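PDB 6PYO: cDNA FLJ56608, highly similar to Homo sapiens chloride channel, calcium activated, family member 1 (CLCA1), mRNA from Homo sapiens, which may mediate calcium-activated chloride conductance and regulate mucus production by goblet cells, the chain here being its von Willebrand factor type A domain. Local coordinates for residues I4-V9 against G43-M48; S59-I64 against F95-K100; Y102-S107 against K128-I133. All blocks are in the same frame, centred on the assembly; numbering follows the deposited sequence.

Contact 1. Residues I4-V9 against G43-M48; sequences IGQRIV and GSWVGM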
loop_
_atom_site.group_PDB
_atom_site.type_symbol
_atom_site.label_atom_id
_atom_site.label_comp_id
_atom_site.label_asym_id
_atom_site.label_seq_id
_atom_site.Cartn_x
_atom_site.Cartn_y
_atom_site.Cartn_z
ATOM N N ILE A 4 -2.985 -15.643 -15.381
ATOM C CA ILE A 4 -3.894 -15.434 -16.495
ATOM C C ILE A 4 -4.109 -13.965 -16.822
ATOM O O ILE A 4 -4.870 -13.670 -17.742
ATOM C CB ILE A 4 -5.240 -16.130 -16.235
ATOM C CG1 ILE A 4 -5.862 -15.649 -14.916
ATOM C CG2 ILE A 4 -5.030 -17.663 -16.162
ATOM C CD1 ILE A 4 -7.383 -16.008 -14.845
ATOM N N GLY A 5 -3.441 -13.047 -16.134
ATOM C CA GLY A 5 -3.422 -11.666 -16.543
ATOM C C GLY A 5 -4.284 -10.716 -15.754
ATOM O O GLY A 5 -4.652 -9.643 -16.281
ATOM N N GLN A 6 -4.621 -11.073 -14.514
ATOM C CA GLN A 6 -5.312 -10.198 -13.574
ATOM C C GLN A 6 -4.313 -9.504 -12.662
ATOM O O GLN A 6 -3.369 -10.121 -12.146
ATOM C CB GLN A 6 -6.332 -10.977 -12.737
ATOM C CG GLN A 6 -7.315 -11.747 -13.616
ATOM C CD GLN A 6 -7.882 -12.975 -12.907
ATOM O OE1 GLN A 6 -7.159 -13.669 -12.174
ATOM N NE2 GLN A 6 -9.155 -13.268 -13.148
ATOM N N ARG A 7 -4.493 -8.203 -12.549
ATOM C CA ARG A 7 -3.674 -7.381 -11.685
ATOM C C ARG A 7 -3.819 -7.841 -10.247
ATOM O O ARG A 7 -4.908 -8.168 -9.809
ATOM C CB ARG A 7 -4.136 -5.924 -11.803
ATOM C CG ARG A 7 -3.321 -4.923 -10.970
ATOM C CD ARG A 7 -3.854 -3.518 -11.204
ATOM N NE ARG A 7 -2.832 -2.505 -11.040
ATOM C CZ ARG A 7 -3.069 -1.210 -11.144
ATOM N NH1 ARG A 7 -4.304 -0.795 -11.368
ATOM N NH2 ARG A 7 -2.106 -0.332 -10.988
ATOM N N ILE A 8 -2.715 -7.822 -9.507
ATOM C CA ILE A 8 -2.697 -8.040 -8.071
ATOM C C ILE A 8 -2.188 -6.762 -7.428
ATOM O O ILE A 8 -1.104 -6.304 -7.765
ATOM C CB ILE A 8 -1.786 -9.216 -7.658
ATOM C CG1 ILE A 8 -2.268 -10.515 -8.300
ATOM C CG2 ILE A 8 -1.710 -9.223 -6.112
ATOM C CD1 ILE A 8 -1.218 -11.597 -8.272
ATOM N N VAL A 9 -2.936 -6.211 -6.487
ATOM C CA VAL A 9 -2.593 -4.933 -5.880
ATOM C C VAL A 9 -2.913 -5.020 -4.409
ATOM O O VAL A 9 -3.967 -5.529 -4.039
ATOM C CB VAL A 9 -3.376 -3.746 -6.504
ATOM C CG1 VAL A 9 -2.766 -2.406 -6.080
ATOM C CG2 VAL A 9 -3.368 -3.817 -7.969
ATOM N N GLY A 43 -11.870 -7.118 -12.368
ATOM C CA GLY A 43 -11.148 -8.364 -12.421
ATOM C C GLY A 43 -9.843 -8.375 -11.677
ATOM O O GLY A 43 -9.255 -9.449 -11.494
ATOM N N SER A 44 -9.396 -7.225 -11.203
ATOM C CA SER A 44 -8.215 -7.158 -10.362
ATOM C C SER A 44 -8.458 -7.777 -8.985
ATOM O O SER A 44 -9.547 -7.647 -8.408
ATOM C CB SER A 44 -7.820 -5.715 -10.154
ATOM O OG SER A 44 -7.546 -5.118 -11.386
ATOM N N TRP A 45 -7.392 -8.411 -8.440
ATOM C CA TRP A 45 -7.331 -8.851 -7.068
ATOM C C TRP A 45 -6.731 -7.731 -6.238
ATOM O O TRP A 45 -5.688 -7.182 -6.596
ATOM C CB TRP A 45 -6.489 -10.143 -6.963
ATOM C CG TRP A 45 -7.185 -11.283 -7.645
ATOM C CD1 TRP A 45 -7.048 -11.687 -8.956
ATOM C CD2 TRP A 45 -8.163 -12.144 -7.059
ATOM N NE1 TRP A 45 -7.872 -12.772 -9.196
ATOM C CE2 TRP A 45 -8.574 -13.060 -8.050
ATOM C CE3 TRP A 45 -8.721 -12.234 -5.782
ATOM C CZ2 TRP A 45 -9.524 -14.053 -7.791
ATOM C CZ3 TRP A 45 -9.660 -13.208 -5.536
ATOM C CH2 TRP A 45 -10.056 -14.097 -6.537
ATOM N N VAL A 46 -7.350 -7.431 -5.101
ATOM C CA VAL A 46 -7.014 -6.228 -4.354
ATOM C C VAL A 46 -7.097 -6.541 -2.878
ATOM O O VAL A 46 -8.134 -7.022 -2.399
ATOM C CB VAL A 46 -7.942 -5.037 -4.700
ATOM C CG1 VAL A 46 -7.618 -3.864 -3.757
ATOM C CG2 VAL A 46 -7.758 -4.645 -6.143
ATOM N N GLY A 47 -6.021 -6.235 -2.152
ATOM C CA GLY A 47 -5.988 -6.393 -0.717
ATOM C C GLY A 47 -5.661 -5.063 -0.068
ATOM O O GLY A 47 -5.339 -4.084 -0.739
ATOM N N MET A 48 -5.739 -5.037 1.262
ATOM C CA MET A 48 -5.555 -3.781 1.964
ATOM C C MET A 48 -4.965 -4.047 3.334
ATOM O O MET A 48 -5.532 -4.803 4.149
ATOM C CB MET A 48 -6.866 -2.991 2.073
ATOM C CG MET A 48 -6.751 -1.786 3.018
ATOM S SD MET A 48 -8.245 -0.739 3.108
ATOM C CE MET A 48 -9.075 -1.180 1.579
HETATM O O HOH W 1 -6.942 -6.812 -13.598
#

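Contact 2. Residues S59-I64 against F95-K100; sequences SELIQI and FTVIRK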
loop_
_atom_site.group_PDB
_atom_site.type_symbol
_atom_site.label_atom_id
_atom_site.label_comp_id
_atom_site.label_asym_id
_atom_site.label_seq_id
_atom_site.Cartn_x
_atom_site.Cartn_y
_atom_site.Cartn_z
ATOM N N SER A 59 -8.094 -6.217 4.513
ATOM C CA SER A 59 -8.757 -7.118 3.570
ATOM C C SER A 59 -7.729 -8.007 2.886
ATOM O O SER A 59 -6.710 -7.517 2.371
ATOM C CB SER A 59 -9.560 -6.359 2.517
ATOM O OG SER A 59 -10.136 -7.258 1.579
ATOM N N GLU A 60 -7.983 -9.312 2.940
ATOM C CA GLU A 60 -7.320 -10.257 2.073
ATOM C C GLU A 60 -7.608 -9.885 0.617
ATOM O O GLU A 60 -8.448 -9.031 0.307
ATOM C CB GLU A 60 -7.813 -11.673 2.365
ATOM C CG GLU A 60 -7.689 -12.082 3.829
ATOM C CD GLU A 60 -6.298 -12.573 4.193
ATOM O OE1 GLU A 60 -6.176 -13.294 5.213
ATOM O OE2 GLU A 60 -5.326 -12.226 3.473
ATOM N N LEU A 61 -6.915 -10.548 -0.280
ATOM C CA LEU A 61 -7.176 -10.311 -1.693
ATOM C C LEU A 61 -8.639 -10.593 -1.982
ATOM O O LEU A 61 -9.138 -11.683 -1.707
ATOM C CB LEU A 61 -6.289 -11.193 -2.549
ATOM C CG LEU A 61 -4.805 -10.844 -2.611
ATOM C CD1 LEU A 61 -4.183 -11.791 -3.643
ATOM C CD2 LEU A 61 -4.589 -9.376 -2.966
ATOM N N ILE A 62 -9.350 -9.592 -2.491
ATOM C CA ILE A 62 -10.651 -9.832 -3.086
ATOM C C ILE A 62 -10.662 -9.255 -4.501
ATOM O O ILE A 62 -9.906 -8.336 -4.836
ATOM C CB ILE A 62 -11.799 -9.263 -2.231
ATOM C CG1 ILE A 62 -11.776 -7.742 -2.212
ATOM C CG2 ILE A 62 -11.724 -9.754 -0.794
ATOM C CD1 ILE A 62 -13.206 -7.157 -2.317
ATOM N N GLN A 63 -11.488 -9.850 -5.346
ATOM C CA GLN A 63 -11.536 -9.493 -6.737
ATOM C C GLN A 63 -12.573 -8.380 -6.948
ATOM O O GLN A 63 -13.631 -8.364 -6.309
ATOM C CB GLN A 63 -11.871 -10.721 -7.577
ATOM C CG GLN A 63 -11.377 -10.608 -9.012
ATOM C CD GLN A 63 -11.707 -11.825 -9.762
ATOM O OE1 GLN A 63 -12.576 -12.585 -9.343
ATOM N NE2 GLN A 63 -11.010 -12.064 -10.869
ATOM N N ILE A 64 -12.232 -7.412 -7.796
ATOM C CA ILE A 64 -13.135 -6.301 -8.109
ATOM C C ILE A 64 -13.984 -6.742 -9.296
ATOM O O ILE A 64 -13.487 -6.800 -10.420
ATOM C CB ILE A 64 -12.366 -5.024 -8.446
ATOM C CG1 ILE A 64 -11.418 -4.624 -7.313
ATOM C CG2 ILE A 64 -13.391 -3.876 -8.764
ATOM C CD1 ILE A 64 -12.056 -4.597 -5.999
ATOM N N PHE A 95 3.003 -8.693 1.359
ATOM C CA PHE A 95 3.543 -9.874 0.686
ATOM C C PHE A 95 2.865 -11.141 1.181
ATOM O O PHE A 95 2.538 -12.033 0.386
ATOM C CB PHE A 95 5.064 -9.976 0.881
ATOM C CG PHE A 95 5.841 -8.847 0.252
ATOM C CD1 PHE A 95 5.267 -8.048 -0.708
ATOM C CD2 PHE A 95 7.151 -8.581 0.641
ATOM C CE1 PHE A 95 5.982 -6.984 -1.289
ATOM C CE2 PHE A 95 7.856 -7.537 0.082
ATOM C CZ PHE A 95 7.267 -6.737 -0.895
ATOM N N THR A 96 2.648 -11.246 2.492
ATOM C CA THR A 96 1.900 -12.387 3.023
ATOM C C THR A 96 0.476 -12.422 2.477
ATOM O O THR A 96 -0.063 -13.498 2.171
ATOM C CB THR A 96 1.869 -12.311 4.555
ATOM O OG1 THR A 96 3.197 -12.095 5.031
ATOM C CG2 THR A 96 1.326 -13.591 5.155
ATOM N N VAL A 97 -0.158 -11.247 2.356
ATOM C CA VAL A 97 -1.530 -11.220 1.873
ATOM C C VAL A 97 -1.561 -11.745 0.447
ATOM O O VAL A 97 -2.409 -12.569 0.087
ATOM C CB VAL A 97 -2.109 -9.794 1.984
ATOM C CG1 VAL A 97 -3.326 -9.630 1.056
ATOM C CG2 VAL A 97 -2.437 -9.458 3.463
ATOM N N ILE A 98 -0.587 -11.322 -0.366
ATOM C CA ILE A 98 -0.586 -11.713 -1.765
ATOM C C ILE A 98 -0.300 -13.187 -1.885
ATOM O O ILE A 98 -1.006 -13.922 -2.589
ATOM C CB ILE A 98 0.427 -10.879 -2.557
ATOM C CG1 ILE A 98 -0.061 -9.425 -2.629
ATOM C CG2 ILE A 98 0.531 -11.455 -3.962
ATOM C CD1 ILE A 98 1.043 -8.447 -2.961
ATOM N N ARG A 99 0.733 -13.642 -1.176
ATOM C CA ARG A 99 1.188 -15.014 -1.248
ATOM C C ARG A 99 0.206 -15.995 -0.676
ATOM O O ARG A 99 0.470 -17.203 -0.774
ATOM C CB ARG A 99 2.514 -15.193 -0.516
ATOM C CG ARG A 99 3.657 -14.566 -1.252
ATOM C CD ARG A 99 4.924 -14.457 -0.422
ATOM N NE ARG A 99 5.972 -13.862 -1.245
ATOM C CZ ARG A 99 6.957 -13.113 -0.772
ATOM N NH1 ARG A 99 7.018 -12.847 0.539
ATOM N NH2 ARG A 99 7.861 -12.619 -1.612
ATOM N N LYS A 100 -0.888 -15.539 -0.049
ATOM C CA LYS A 100 -1.915 -16.532 0.268
ATOM C C LYS A 100 -2.513 -17.143 -0.996
ATOM O O LYS A 100 -3.144 -18.203 -0.924
ATOM C CB LYS A 100 -3.040 -15.946 1.125
ATOM C CG LYS A 100 -2.554 -15.493 2.517
ATOM C CD LYS A 100 -3.586 -15.786 3.589
ATOM C CE LYS A 100 -3.459 -14.846 4.794
ATOM N NZ LYS A 100 -2.220 -15.054 5.585
HETATM O O HOH W 2 -5.075 -12.715 0.590
#

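Contact 3. Residues Y102-S107 against K128-I133; sequences YPTDGS and KQSGAI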
loop_
_atom_site.group_PDB
_atom_site.type_symbol
_atom_site.label_atom_id
_atom_site.label_comp_id
_atom_site.label_asym_id
_atom_site.label_seq_id
_atom_site.Cartn_x
_atom_site.Cartn_y
_atom_site.Cartn_z
ATOM N N TYR A 102 -1.030 -16.058 -4.597
ATOM C CA TYR A 102 -0.271 -15.763 -5.801
ATOM C C TYR A 102 1.167 -15.407 -5.457
ATOM O O TYR A 102 1.455 -14.932 -4.352
ATOM C CB TYR A 102 -0.913 -14.598 -6.569
ATOM C CG TYR A 102 -2.338 -14.878 -7.013
ATOM C CD1 TYR A 102 -2.608 -15.868 -7.958
ATOM C CD2 TYR A 102 -3.410 -14.142 -6.519
ATOM C CE1 TYR A 102 -3.911 -16.132 -8.382
ATOM C CE2 TYR A 102 -4.711 -14.402 -6.925
ATOM C CZ TYR A 102 -4.960 -15.399 -7.848
ATOM O OH TYR A 102 -6.268 -15.647 -8.248
ATOM N N PRO A 103 2.081 -15.582 -6.406
ATOM C CA PRO A 103 3.410 -14.966 -6.266
ATOM C C PRO A 103 3.338 -13.446 -6.257
ATOM O O PRO A 103 2.392 -12.827 -6.753
ATOM C CB PRO A 103 4.179 -15.462 -7.498
ATOM C CG PRO A 103 3.209 -16.320 -8.309
ATOM C CD PRO A 103 1.837 -16.125 -7.758
ATOM N N THR A 104 4.375 -12.838 -5.676
ATOM C CA THR A 104 4.478 -11.390 -5.620
ATOM C C THR A 104 5.164 -10.803 -6.848
ATOM O O THR A 104 4.972 -9.618 -7.143
ATOM C CB THR A 104 5.237 -10.963 -4.357
ATOM O OG1 THR A 104 6.393 -11.798 -4.185
ATOM C CG2 THR A 104 4.353 -11.095 -3.142
ATOM N N ASP A 105 5.909 -11.602 -7.599
ATOM C CA ASP A 105 6.581 -11.088 -8.806
ATOM C C ASP A 105 5.557 -10.556 -9.813
ATOM O O ASP A 105 4.723 -11.303 -10.328
ATOM C CB ASP A 105 7.439 -12.185 -9.445
ATOM C CG ASP A 105 8.641 -11.627 -10.265
ATOM O OD1 ASP A 105 8.566 -10.501 -10.839
ATOM O OD2 ASP A 105 9.673 -12.341 -10.341
ATOM N N GLY A 106 5.634 -9.269 -10.109
ATOM C CA GLY A 106 4.655 -8.610 -10.938
ATOM C C GLY A 106 3.388 -8.164 -10.240
ATOM O O GLY A 106 2.530 -7.565 -10.894
ATOM N N SER A 107 3.232 -8.438 -8.945
ATOM C CA SER A 107 2.191 -7.805 -8.150
ATOM C C SER A 107 2.592 -6.371 -7.805
ATOM O O SER A 107 3.754 -5.981 -7.910
ATOM C CB SER A 107 1.912 -8.618 -6.879
ATOM O OG SER A 107 2.953 -8.463 -5.932
ATOM N N LYS A 128 13.365 -6.571 -2.911
ATOM C CA LYS A 128 13.995 -6.975 -4.158
ATOM C C LYS A 128 13.622 -8.410 -4.461
ATOM O O LYS A 128 13.260 -8.735 -5.597
ATOM C CB LYS A 128 15.525 -6.788 -4.089
ATOM C CG LYS A 128 16.016 -5.342 -4.311
ATOM C CD LYS A 128 17.534 -5.151 -4.010
ATOM C CE LYS A 128 17.871 -5.205 -2.495
ATOM N NZ LYS A 128 19.200 -4.609 -2.079
ATOM N N GLN A 129 13.598 -9.266 -3.428
ATOM C CA GLN A 129 13.331 -10.673 -3.693
ATOM C C GLN A 129 11.897 -10.875 -4.143
ATOM O O GLN A 129 11.593 -11.842 -4.859
ATOM C CB GLN A 129 13.584 -11.524 -2.450
ATOM C CG GLN A 129 14.565 -12.651 -2.665
ATOM C CD GLN A 129 15.998 -12.175 -2.675
ATOM O OE1 GLN A 129 16.642 -12.118 -3.723
ATOM N NE2 GLN A 129 16.511 -11.832 -1.496
ATOM N N SER A 130 11.002 -9.974 -3.733
ATOM C CA SER A 130 9.585 -10.231 -3.965
ATOM C C SER A 130 9.234 -10.115 -5.440
ATOM O O SER A 130 8.349 -10.834 -5.910
ATOM C CB SER A 130 8.724 -9.281 -3.136
ATOM O OG SER A 130 8.682 -7.968 -3.670
ATOM N N GLY A 131 9.921 -9.234 -6.175
ATOM C CA GLY A 131 9.555 -8.908 -7.535
ATOM C C GLY A 131 8.336 -8.025 -7.639
ATOM O O GLY A 131 7.894 -7.745 -8.759
ATOM N N ALA A 132 7.764 -7.615 -6.502
ATOM C CA ALA A 132 6.648 -6.694 -6.482
ATOM C C ALA A 132 7.082 -5.335 -7.016
ATOM O O ALA A 132 8.262 -4.991 -7.039
ATOM C CB ALA A 132 6.078 -6.549 -5.064
ATOM N N ILE A 133 6.095 -4.584 -7.477
ATOM C CA ILE A 133 6.237 -3.217 -7.969
ATOM C C ILE A 133 5.686 -2.329 -6.878
ATOM O O ILE A 133 4.500 -2.434 -6.556
ATOM C CB ILE A 133 5.426 -3.020 -9.260
ATOM C CG1 ILE A 133 5.903 -3.954 -10.373
ATOM C CG2 ILE A 133 5.438 -1.596 -9.780
ATOM C CD1 ILE A 133 4.718 -4.410 -11.317
HETATM O O HOH W 3 9.205 -8.142 -10.981
HETATM O O HOH W 4 11.850 -12.879 -7.757
#

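Contact 1. Residues I4-V9 against G43-M48
Gln6 is the side chain to trace. Its CB sits 3.5 Å from Gly43 O and near Trp45 CD1. CG, anti to the carbonyl carbon (chi1 -54°), stays beside Gly43 O, and the extended chain runs alongside Trp45, so that CD comes close to NE1. At the tip, Gln6 OE1 accepts the indole N-H of Trp45, with NE1 3.2 Å away. OE1 lies in the ring plane, at its edge, but NE1 stands above the amide plane and uses no lone pair of OE1, the planes being 71° apart. Thr2 OG1 also bonds OE1.

Past Gln6 the backbones take over. Trp45 N donates to Arg7 O at 2.8 Å, nearly along the C=O axis, then Val9 N donates to Trp45 O at 2.9 Å, and Gly47 N reaches Val9 O at the same length. Arg7 CB rests on Ser44 OG, which bonds Glu41 O and, through a water, Arg7 N; the guanidinium turns off to Glu108 and Glu41. Ile8 pairs with Trp45 and Val9 with Val46, the start of the parallel pairing between the two strands of the beta-alpha-beta unit 8-14, 24-39, 45-51 in a Rossmann-like VWA domain.

Contact 2. Residues S59-I64 against F95-K100
Leu61 and Val97 cross obliquely, and that meeting is the apolar heart of the contact between strand 59-63 and helix 95-99. Leu61 leaves the strand toward the helix at its CB, and with CG anti to the carbonyl carbon (chi1 -72°) the branch point lands 4.1 Å from Val97 CG1. One branch carries on along the helix backbone: Leu61 CD1 comes 4.0 Å from Ile98 O. Val97 brings CG1, anti to its own backbone N (chi1 160°), up against Leu61 N at 3.9 Å, and both methyls of Val97 also lie near Glu60 OE2.

Glu60 and Lys100 form the second pair, crossing at about a right angle. Glu60 is bent at chi2 (-83°), which brings its carboxylate round toward the helix. Lys100, bent at chi2 and chi4, lays its CE 3.2 Å from Glu60 OE1, so it is the last methylene that touches. The charged end stays farther off, with Lys100 NZ 4.3 Å from Glu60 OE1, beyond a salt bridge; any attraction there is probably modest.

No direct hydrogen bond joins the two segments; a water between the pairs does that work. It accepts from Leu61 N and donates to Glu60 OE2 and to Val97 O, the last at 2.7 Å, tying the strand's N-H to a carbonyl of the helix. Tyr102 also packs on Leu61, and Val49 on Val97. An edge strand with a helix laid obliquely over one face of the sheet is the layered alpha/beta arrangement of the VWA fold.

Contact 3. Residues Y102-S107 against K128-I133
The tight side of this contact lies where Thr104 faces the end of helix 124-130 and Ser107 the residues just after it. Thr104 OG1, in the crowded position between backbone N and carbonyl carbon (chi1 44°), donates to a lone pair of Ser130 O at 2.8 Å. Behind it, Thr104 O takes two bonds, from Ser107 N and, at 2.6 Å, from Ser107 OG, fixing the type II turn of residues 104-107. Ser130 OG receives Ala132 N in an ST turn and also bonds Val127 O. An alanine at Thr104 would remove the hydroxyl and would probably loosen the turn's grip on the last carbonyl of the helix.

Both loops lead into neighbouring parallel strands of the VWA sheet, 108-113 and 133-138, and Ile133 N donates to Ser107 O at 2.8 Å just where the strands come together. Gly131 has positive phi, and a CB there would clash with Asp105 CG; its O takes a straight bond of 3.0 Å from Gly106 N, from above the carbonyl plane.

The outer side is looser and wetter. Asp105 is exposed, its OD1 3.8 Å from Gly131 CA. One water spans Asp105 OD1 and Gly131 O; a second donates to Gln129 O and only weakly to Asp105 OD2.

Overall arrangement
The three contacts follow one another along the chain, each closing before the next opens, and all belong to a single VWA domain. Contacts 1 and 2 lie closest, with centres about 8 Å apart, because strands 45-51 and 55-63 are neighbours in the sheet; Val46 N probably bonds Ile62 O. Contact 3 stands about 13 Å, centre to centre, from each of the others. Tyr102 reaches back from it to Ile8 and Trp45 of contact 1, while helix 87-99, on which most of residues 95-100 lie, meets it through Ile98 against Ser107 and Phe95 against Ser130. Contact 1 is thus strand pairing within the sheet, contact 2 sets helix 87-99 against the outermost strand, and contact 3 joins the loops entering strands 108-113 and 133-138.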